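Local coordinates for protein DNA polymerase III beta subunit (Streptococcus pyogenes, PDB 2AVT) that probably encircles duplex DNA as a ring-shaped dimer and tethers the replicative DNA polymerase to its template, so raising processivity, at residues H183-L189 against E366-I372; T262-T268 against E344-F350. The contacts are given in a common frame with arbitrary orientation. Residues are numbered along the deposited sequence.

Contact 1: H183-L189 against E366-I372; sequences HRMSQRL and ESFIQLI
Two domains of one chain can share a single antiparallel sheet, and here strands 184-189 and 367-372 form the seam between the central and C-terminal domains of a bacterial sliding ring. Both backbones are extended, and the strand axes run at 171° with a closest approach of 4.5 Å. M185-L371 and Q187-I369 are hydrogen-bonded pairs; R184-I372, S186-Q370 and R188-F368 are non-hydrogen-bonded pairs between and beyond them. The M185 pair is tight, with M185 N to L371 O and L371 N to M185 O both 2.7 Å. Q187 N to I369 O (2.8 Å) and I369 N to Q187 O (3.0 Å) repeat the pattern. M185 (t, t, p) and L371 (t, p) point to one face, where M185 CE presses on L371 CD2 at 3.3 Å, joining the domains through apolar contact. The other face carries R184, S186, R188, F368, Q370 and I372, its S186, R188 and F368 end lying against helix 139-149. There R188 (t, p, t) passes F368, CD 4.2 Å from F368 CB, and carries its guanidinium onward to E366. It forms a salt bridge to E148; E366 OE1 stands over one guanidinium face, 3.7 Å from R188 NH1, a long, purely electrostatic pairing. S367 centres an inverse gamma turn, and near it one water accepts from R188 NE (2.9 Å) and S367 N (3.2 Å) while donating to L189 O (2.5 Å).

Contact 2: T262-T268 against E344-F350; sequences TEVVFNT and ETVKIHF
How side chains interlock across an antiparallel pair is well illustrated by strands 262-267 and 345-350, which cross at 162° with axes 4.7 Å apart at their nearest. T262-F350, V264-I348 and F266-V346 are hydrogen-bonded pairs; E263-H349, V265-K347 and N267-T345 are non-hydrogen-bonded. The ladder is regular: F350 N to T262 O and I348 N to V264 O are each 2.8 Å, and V346 N to F266 O is 3.0 Å. On the buried face the bumps fit diagonally. F266, in the m rotamer, sets its CB 4.2 Å from V346 CG1 and reaches past that partner to I348, with F266 CE1 to I348 CD1 at 3.6 Å. Likewise the F350 ring (m) leans beyond T262 to V264, F350 CE1 lying 4.3 Å from V264 CG2. The opposite face is more polar. V265 CG2 nestles at 3.5 Å against K347 CG, and E263 OE1 takes a weak 3.1 Å hydrogen bond from H349 NE2. With N267 at the N-cap, strand 262-267 leads directly into helix 268-282, yet T268 N still bonds E344 O at 2.8 Å. Around the pair, strand 357-361 flanks 345-350, strand 319-322 flanks 262-267, and strand 290-295, from the domain's other sheet, meets V264 and F350.

How the contacts relate
After the N-terminal domain, the chain reaches 183-189 in the central domain, then enters the C-terminal domain, where 262-268 and 344-350 meet. Contact 2 thus closes a loop containing helices 268-282 and 331-339 together with the strands of the second C-terminal sheet. Near the chain's end, 366-372 returns to 183-189, so contact 1 closes the larger loop with contact 2 nested inside it. The two do not touch: their centres are 14 Å apart and their nearest atoms about 7 Å. Strand 357-361, paired with both 345-350 and 367-372, carries one continuous sheet from the domain seam across the C-terminal domain toward edge strand 319-322.

Contact 1: H183-L189 against E366-I372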
loop_
_atom_site.group_PDB
_atom_site.type_symbol
_atom_site.label_atom_id
_atom_site.label_comp_id
_atom_site.label_asym_id
_atom_site.label_seq_id
_atom_site.Cartn_x
_atom_site.Cartn_y
_atom_site.Cartn_z
ATOM N N HIS A 183 -18.025 -21.166 -12.703
ATOM C CA HIS A 183 -18.066 -20.103 -13.694
ATOM C C HIS A 183 -16.836 -20.353 -14.565
ATOM O O HIS A 183 -16.886 -20.261 -15.793
ATOM C CB HIS A 183 -17.965 -18.734 -13.021
ATOM C CG HIS A 183 -19.210 -18.319 -12.295
ATOM N ND1 HIS A 183 -20.408 -18.106 -12.943
ATOM C CD2 HIS A 183 -19.443 -18.086 -10.983
ATOM C CE1 HIS A 183 -21.327 -17.764 -12.058
ATOM N NE2 HIS A 183 -20.772 -17.745 -10.862
ATOM N N ARG A 184 -15.743 -20.689 -13.885
ATOM C CA ARG A 184 -14.452 -20.975 -14.489
ATOM C C ARG A 184 -13.779 -22.053 -13.641
ATOM O O ARG A 184 -14.115 -22.239 -12.478
ATOM C CB ARG A 184 -13.612 -19.693 -14.562
ATOM C CG ARG A 184 -13.245 -19.077 -13.232
ATOM C CD ARG A 184 -13.041 -17.595 -13.502
ATOM N NE ARG A 184 -12.076 -16.931 -12.629
ATOM C CZ ARG A 184 -12.044 -17.052 -11.310
ATOM N NH1 ARG A 184 -12.921 -17.827 -10.690
ATOM N NH2 ARG A 184 -11.145 -16.371 -10.614
ATOM N N MET A 185 -12.814 -22.740 -14.235
ATOM C CA MET A 185 -12.135 -23.846 -13.580
ATOM C C MET A 185 -10.692 -23.953 -14.034
ATOM O O MET A 185 -10.368 -23.570 -15.152
ATOM C CB MET A 185 -12.891 -25.132 -13.922
ATOM C CG MET A 185 -12.209 -26.411 -13.500
ATOM S SD MET A 185 -13.158 -27.837 -14.096
ATOM C CE MET A 185 -12.577 -27.917 -15.743
ATOM N N SER A 186 -9.848 -24.488 -13.160
ATOM C CA SER A 186 -8.432 -24.669 -13.442
ATOM C C SER A 186 -8.010 -26.039 -12.926
ATOM O O SER A 186 -8.314 -26.403 -11.779
ATOM C CB SER A 186 -7.611 -23.587 -12.748
ATOM O OG SER A 186 -6.265 -23.653 -13.172
ATOM N N GLN A 187 -7.312 -26.795 -13.775
ATOM C CA GLN A 187 -6.859 -28.144 -13.428
ATOM C C GLN A 187 -5.404 -28.461 -13.799
ATOM O O GLN A 187 -4.929 -28.128 -14.886
ATOM C CB GLN A 187 -7.760 -29.177 -14.098
ATOM C CG GLN A 187 -7.326 -30.617 -13.881
ATOM C CD GLN A 187 -7.964 -31.563 -14.883
ATOM O OE1 GLN A 187 -7.597 -31.586 -16.065
ATOM N NE2 GLN A 187 -8.931 -32.331 -14.422
ATOM N N ARG A 188 -4.718 -29.136 -12.883
ATOM C CA ARG A 188 -3.331 -29.526 -13.091
ATOM C C ARG A 188 -3.197 -31.024 -12.827
ATOM O O ARG A 188 -3.547 -31.506 -11.752
ATOM C CB ARG A 188 -2.407 -28.747 -12.144
ATOM C CG ARG A 188 -0.912 -29.040 -12.312
ATOM C CD ARG A 188 -0.373 -28.546 -13.661
ATOM N NE ARG A 188 1.023 -28.939 -13.881
ATOM C CZ ARG A 188 2.065 -28.421 -13.236
ATOM N NH1 ARG A 188 1.888 -27.474 -12.324
ATOM N NH2 ARG A 188 3.289 -28.865 -13.492
ATOM N N LEU A 189 -2.697 -31.756 -13.818
ATOM C CA LEU A 189 -2.504 -33.196 -13.677
ATOM C C LEU A 189 -1.017 -33.493 -13.692
ATOM O O LEU A 189 -0.266 -32.922 -14.477
ATOM C CB LEU A 189 -3.170 -33.957 -14.823
ATOM C CG LEU A 189 -4.660 -33.751 -15.074
ATOM C CD1 LEU A 189 -5.097 -34.725 -16.164
ATOM C CD2 LEU A 189 -5.459 -33.987 -13.802
ATOM N N GLU A 366 3.375 -28.467 -19.389
ATOM C CA GLU A 366 2.555 -28.879 -18.265
ATOM C C GLU A 366 1.194 -29.341 -18.757
ATOM O O GLU A 366 0.738 -28.920 -19.816
ATOM C CB GLU A 366 2.340 -27.711 -17.302
ATOM C CG GLU A 366 3.598 -27.132 -16.669
ATOM C CD GLU A 366 3.280 -25.972 -15.738
ATOM O OE1 GLU A 366 2.081 -25.665 -15.571
ATOM O OE2 GLU A 366 4.218 -25.371 -15.173
ATOM N N SER A 367 0.563 -30.223 -17.992
ATOM C CA SER A 367 -0.778 -30.684 -18.311
ATOM C C SER A 367 -1.652 -29.728 -17.499
ATOM O O SER A 367 -2.224 -30.093 -16.473
ATOM C CB SER A 367 -0.992 -32.120 -17.837
ATOM O OG SER A 367 -2.350 -32.500 -17.993
ATOM N N PHE A 368 -1.713 -28.487 -17.962
ATOM C CA PHE A 368 -2.469 -27.436 -17.298
ATOM C C PHE A 368 -3.625 -27.000 -18.189
ATOM O O PHE A 368 -3.424 -26.404 -19.240
ATOM C CB PHE A 368 -1.523 -26.263 -17.005
ATOM C CG PHE A 368 -2.175 -25.088 -16.334
ATOM C CD1 PHE A 368 -3.201 -25.264 -15.420
ATOM C CD2 PHE A 368 -1.712 -23.802 -16.577
ATOM C CE1 PHE A 368 -3.754 -24.174 -14.757
ATOM C CE2 PHE A 368 -2.260 -22.709 -15.921
ATOM C CZ PHE A 368 -3.284 -22.896 -15.007
ATOM N N ILE A 369 -4.836 -27.313 -17.754
ATOM C CA ILE A 369 -6.032 -26.967 -18.501
ATOM C C ILE A 369 -6.953 -26.065 -17.685
ATOM O O ILE A 369 -7.207 -26.332 -16.510
ATOM C CB ILE A 369 -6.830 -28.224 -18.869
ATOM C CG1 ILE A 369 -6.014 -29.104 -19.825
ATOM C CG2 ILE A 369 -8.165 -27.820 -19.482
ATOM C CD1 ILE A 369 -6.628 -30.477 -20.072
ATOM N N GLN A 370 -7.436 -24.996 -18.309
ATOM C CA GLN A 370 -8.365 -24.079 -17.658
ATOM C C GLN A 370 -9.631 -24.030 -18.505
ATOM O O GLN A 370 -9.567 -24.074 -19.733
ATOM C CB GLN A 370 -7.759 -22.680 -17.525
ATOM C CG GLN A 370 -6.540 -22.621 -16.608
ATOM C CD GLN A 370 -5.993 -21.223 -16.471
ATOM O OE1 GLN A 370 -6.508 -20.415 -15.693
ATOM N NE2 GLN A 370 -4.957 -20.919 -17.235
ATOM N N LEU A 371 -10.774 -23.936 -17.831
ATOM C CA LEU A 371 -12.080 -23.920 -18.486
ATOM C C LEU A 371 -12.847 -22.644 -18.104
ATOM O O LEU A 371 -12.930 -22.300 -16.928
ATOM C CB LEU A 371 -12.856 -25.166 -18.036
ATOM C CG LEU A 371 -14.028 -25.763 -18.825
ATOM C CD1 LEU A 371 -13.522 -26.336 -20.136
ATOM C CD2 LEU A 371 -14.686 -26.873 -18.006
ATOM N N ILE A 372 -13.400 -21.949 -19.095
ATOM C CA ILE A 372 -14.161 -20.724 -18.852
ATOM C C ILE A 372 -15.532 -20.782 -19.516
ATOM O O ILE A 372 -15.640 -20.982 -20.728
ATOM C CB ILE A 372 -13.442 -19.485 -19.410
ATOM C CG1 ILE A 372 -12.154 -19.220 -18.630
ATOM C CG2 ILE A 372 -14.372 -18.274 -19.340
ATOM C CD1 ILE A 372 -11.336 -18.064 -19.191
HETATM O O HOH W 1 -4.926 -30.653 -16.609
HETATM O O HOH W 2 1.654 -31.448 -15.268
#

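Contact 2: T262-T268 against E344-F350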
loop_
_atom_site.group_PDB
_atom_site.type_symbol
_atom_site.label_atom_id
_atom_site.label_comp_id
_atom_site.label_asym_id
_atom_site.label_seq_id
_atom_site.Cartn_x
_atom_site.Cartn_y
_atom_site.Cartn_z
ATOM N N THR A 262 -12.845 -24.910 -32.939
ATOM C CA THR A 262 -11.977 -23.785 -33.242
ATOM C C THR A 262 -10.785 -23.735 -32.298
ATOM O O THR A 262 -10.889 -24.097 -31.128
ATOM C CB THR A 262 -12.753 -22.456 -33.129
ATOM O OG1 THR A 262 -13.926 -22.516 -33.950
ATOM C CG2 THR A 262 -11.888 -21.293 -33.585
ATOM N N GLU A 263 -9.652 -23.289 -32.824
ATOM C CA GLU A 263 -8.433 -23.165 -32.042
ATOM C C GLU A 263 -7.692 -21.921 -32.475
ATOM O O GLU A 263 -7.569 -21.649 -33.668
ATOM C CB GLU A 263 -7.501 -24.364 -32.248
ATOM C CG GLU A 263 -6.115 -24.144 -31.623
ATOM C CD GLU A 263 -5.084 -25.177 -32.052
ATOM O OE1 GLU A 263 -5.304 -26.383 -31.808
ATOM O OE2 GLU A 263 -4.052 -24.775 -32.632
ATOM N N VAL A 264 -7.199 -21.164 -31.502
ATOM C CA VAL A 264 -6.433 -19.962 -31.795
ATOM C C VAL A 264 -5.276 -19.892 -30.813
ATOM O O VAL A 264 -5.418 -20.255 -29.648
ATOM C CB VAL A 264 -7.275 -18.682 -31.640
ATOM C CG1 VAL A 264 -6.473 -17.479 -32.136
ATOM C CG2 VAL A 264 -8.582 -18.813 -32.404
ATOM N N VAL A 265 -4.125 -19.437 -31.292
ATOM C CA VAL A 265 -2.949 -19.314 -30.444
ATOM C C VAL A 265 -2.575 -17.841 -30.384
ATOM O O VAL A 265 -2.366 -17.209 -31.419
ATOM C CB VAL A 265 -1.751 -20.122 -31.004
ATOM C CG1 VAL A 265 -0.555 -19.983 -30.078
ATOM C CG2 VAL A 265 -2.133 -21.592 -31.150
ATOM N N PHE A 266 -2.509 -17.297 -29.172
ATOM C CA PHE A 266 -2.161 -15.890 -28.990
ATOM C C PHE A 266 -0.919 -15.737 -28.137
ATOM O O PHE A 266 -0.506 -16.655 -27.432
ATOM C CB PHE A 266 -3.256 -15.114 -28.244
ATOM C CG PHE A 266 -4.634 -15.231 -28.824
ATOM C CD1 PHE A 266 -5.442 -16.311 -28.521
ATOM C CD2 PHE A 266 -5.160 -14.202 -29.583
ATOM C CE1 PHE A 266 -6.751 -16.357 -28.956
ATOM C CE2 PHE A 266 -6.463 -14.243 -30.020
ATOM C CZ PHE A 266 -7.260 -15.320 -29.704
ATOM N N ASN A 267 -0.339 -14.549 -28.193
ATOM C CA ASN A 267 0.802 -14.228 -27.358
ATOM C C ASN A 267 0.105 -14.001 -26.010
ATOM O O ASN A 267 -0.779 -13.146 -25.899
ATOM C CB ASN A 267 1.456 -12.938 -27.843
ATOM C CG ASN A 267 2.534 -12.449 -26.910
ATOM O OD1 ASN A 267 3.712 -12.444 -27.257
ATOM N ND2 ASN A 267 2.137 -12.038 -25.711
ATOM N N THR A 268 0.477 -14.778 -24.999
ATOM C CA THR A 268 -0.146 -14.677 -23.684
ATOM C C THR A 268 -0.312 -13.251 -23.146
ATOM O O THR A 268 -1.414 -12.853 -22.754
ATOM C CB THR A 268 0.637 -15.503 -22.651
ATOM O OG1 THR A 268 0.677 -16.869 -23.073
ATOM C CG2 THR A 268 -0.023 -15.424 -21.288
ATOM N N GLU A 344 5.018 -18.117 -23.199
ATOM C CA GLU A 344 4.885 -16.988 -24.099
ATOM C C GLU A 344 3.579 -17.043 -24.886
ATOM O O GLU A 344 3.011 -16.010 -25.223
ATOM C CB GLU A 344 6.080 -16.939 -25.060
ATOM C CG GLU A 344 6.091 -15.717 -25.968
ATOM C CD GLU A 344 7.352 -15.611 -26.815
ATOM O OE1 GLU A 344 8.448 -15.447 -26.242
ATOM O OE2 GLU A 344 7.246 -15.690 -28.059
ATOM N N THR A 345 3.088 -18.246 -25.167
ATOM C CA THR A 345 1.849 -18.374 -25.929
ATOM C C THR A 345 0.796 -19.199 -25.204
ATOM O O THR A 345 1.110 -19.960 -24.288
ATOM C CB THR A 345 2.098 -19.034 -27.311
ATOM O OG1 THR A 345 2.343 -20.434 -27.136
ATOM C CG2 THR A 345 3.302 -18.417 -27.991
ATOM N N VAL A 346 -0.455 -19.036 -25.624
ATOM C CA VAL A 346 -1.572 -19.775 -25.047
ATOM C C VAL A 346 -2.441 -20.322 -26.172
ATOM O O VAL A 346 -2.672 -19.646 -27.175
ATOM C CB VAL A 346 -2.442 -18.882 -24.126
ATOM C CG1 VAL A 346 -2.851 -17.611 -24.855
ATOM C CG2 VAL A 346 -3.678 -19.650 -23.675
ATOM N N LYS A 347 -2.915 -21.549 -26.000
ATOM C CA LYS A 347 -3.751 -22.206 -26.994
ATOM C C LYS A 347 -5.195 -22.228 -26.507
ATOM O O LYS A 347 -5.489 -22.795 -25.459
ATOM C CB LYS A 347 -3.266 -23.640 -27.211
ATOM C CG LYS A 347 -2.730 -23.930 -28.595
ATOM C CD LYS A 347 -2.312 -25.396 -28.704
ATOM C CE LYS A 347 -1.887 -25.758 -30.115
ATOM N NZ LYS A 347 -1.435 -27.179 -30.198
ATOM N N ILE A 348 -6.099 -21.616 -27.265
ATOM C CA ILE A 348 -7.495 -21.592 -26.858
ATOM C C ILE A 348 -8.362 -22.443 -27.778
ATOM O O ILE A 348 -8.307 -22.309 -29.001
ATOM C CB ILE A 348 -8.044 -20.144 -26.833
ATOM C CG1 ILE A 348 -7.113 -19.252 -26.002
ATOM C CG2 ILE A 348 -9.444 -20.130 -26.233
ATOM C CD1 ILE A 348 -7.648 -17.846 -25.761
ATOM N N HIS A 349 -9.160 -23.320 -27.175
ATOM C CA HIS A 349 -10.046 -24.212 -27.914
ATOM C C HIS A 349 -11.510 -23.906 -27.639
ATOM O O HIS A 349 -11.962 -23.990 -26.494
ATOM C CB HIS A 349 -9.770 -25.668 -27.534
ATOM C CG HIS A 349 -8.443 -26.175 -28.006
ATOM N ND1 HIS A 349 -7.959 -27.419 -27.666
ATOM C CD2 HIS A 349 -7.508 -25.613 -28.808
ATOM C CE1 HIS A 349 -6.782 -27.602 -28.236
ATOM N NE2 HIS A 349 -6.485 -26.521 -28.935
ATOM N N PHE A 350 -12.251 -23.572 -28.693
ATOM C CA PHE A 350 -13.675 -23.254 -28.560
ATOM C C PHE A 350 -14.593 -24.283 -29.216
ATOM O O PHE A 350 -14.233 -24.924 -30.204
ATOM C CB PHE A 350 -14.025 -21.915 -29.223
ATOM C CG PHE A 350 -13.199 -20.745 -28.771
ATOM C CD1 PHE A 350 -11.979 -20.461 -29.369
ATOM C CD2 PHE A 350 -13.686 -19.874 -27.804
ATOM C CE1 PHE A 350 -11.263 -19.327 -29.018
ATOM C CE2 PHE A 350 -12.974 -18.740 -27.450
ATOM C CZ PHE A 350 -11.763 -18.466 -28.059
#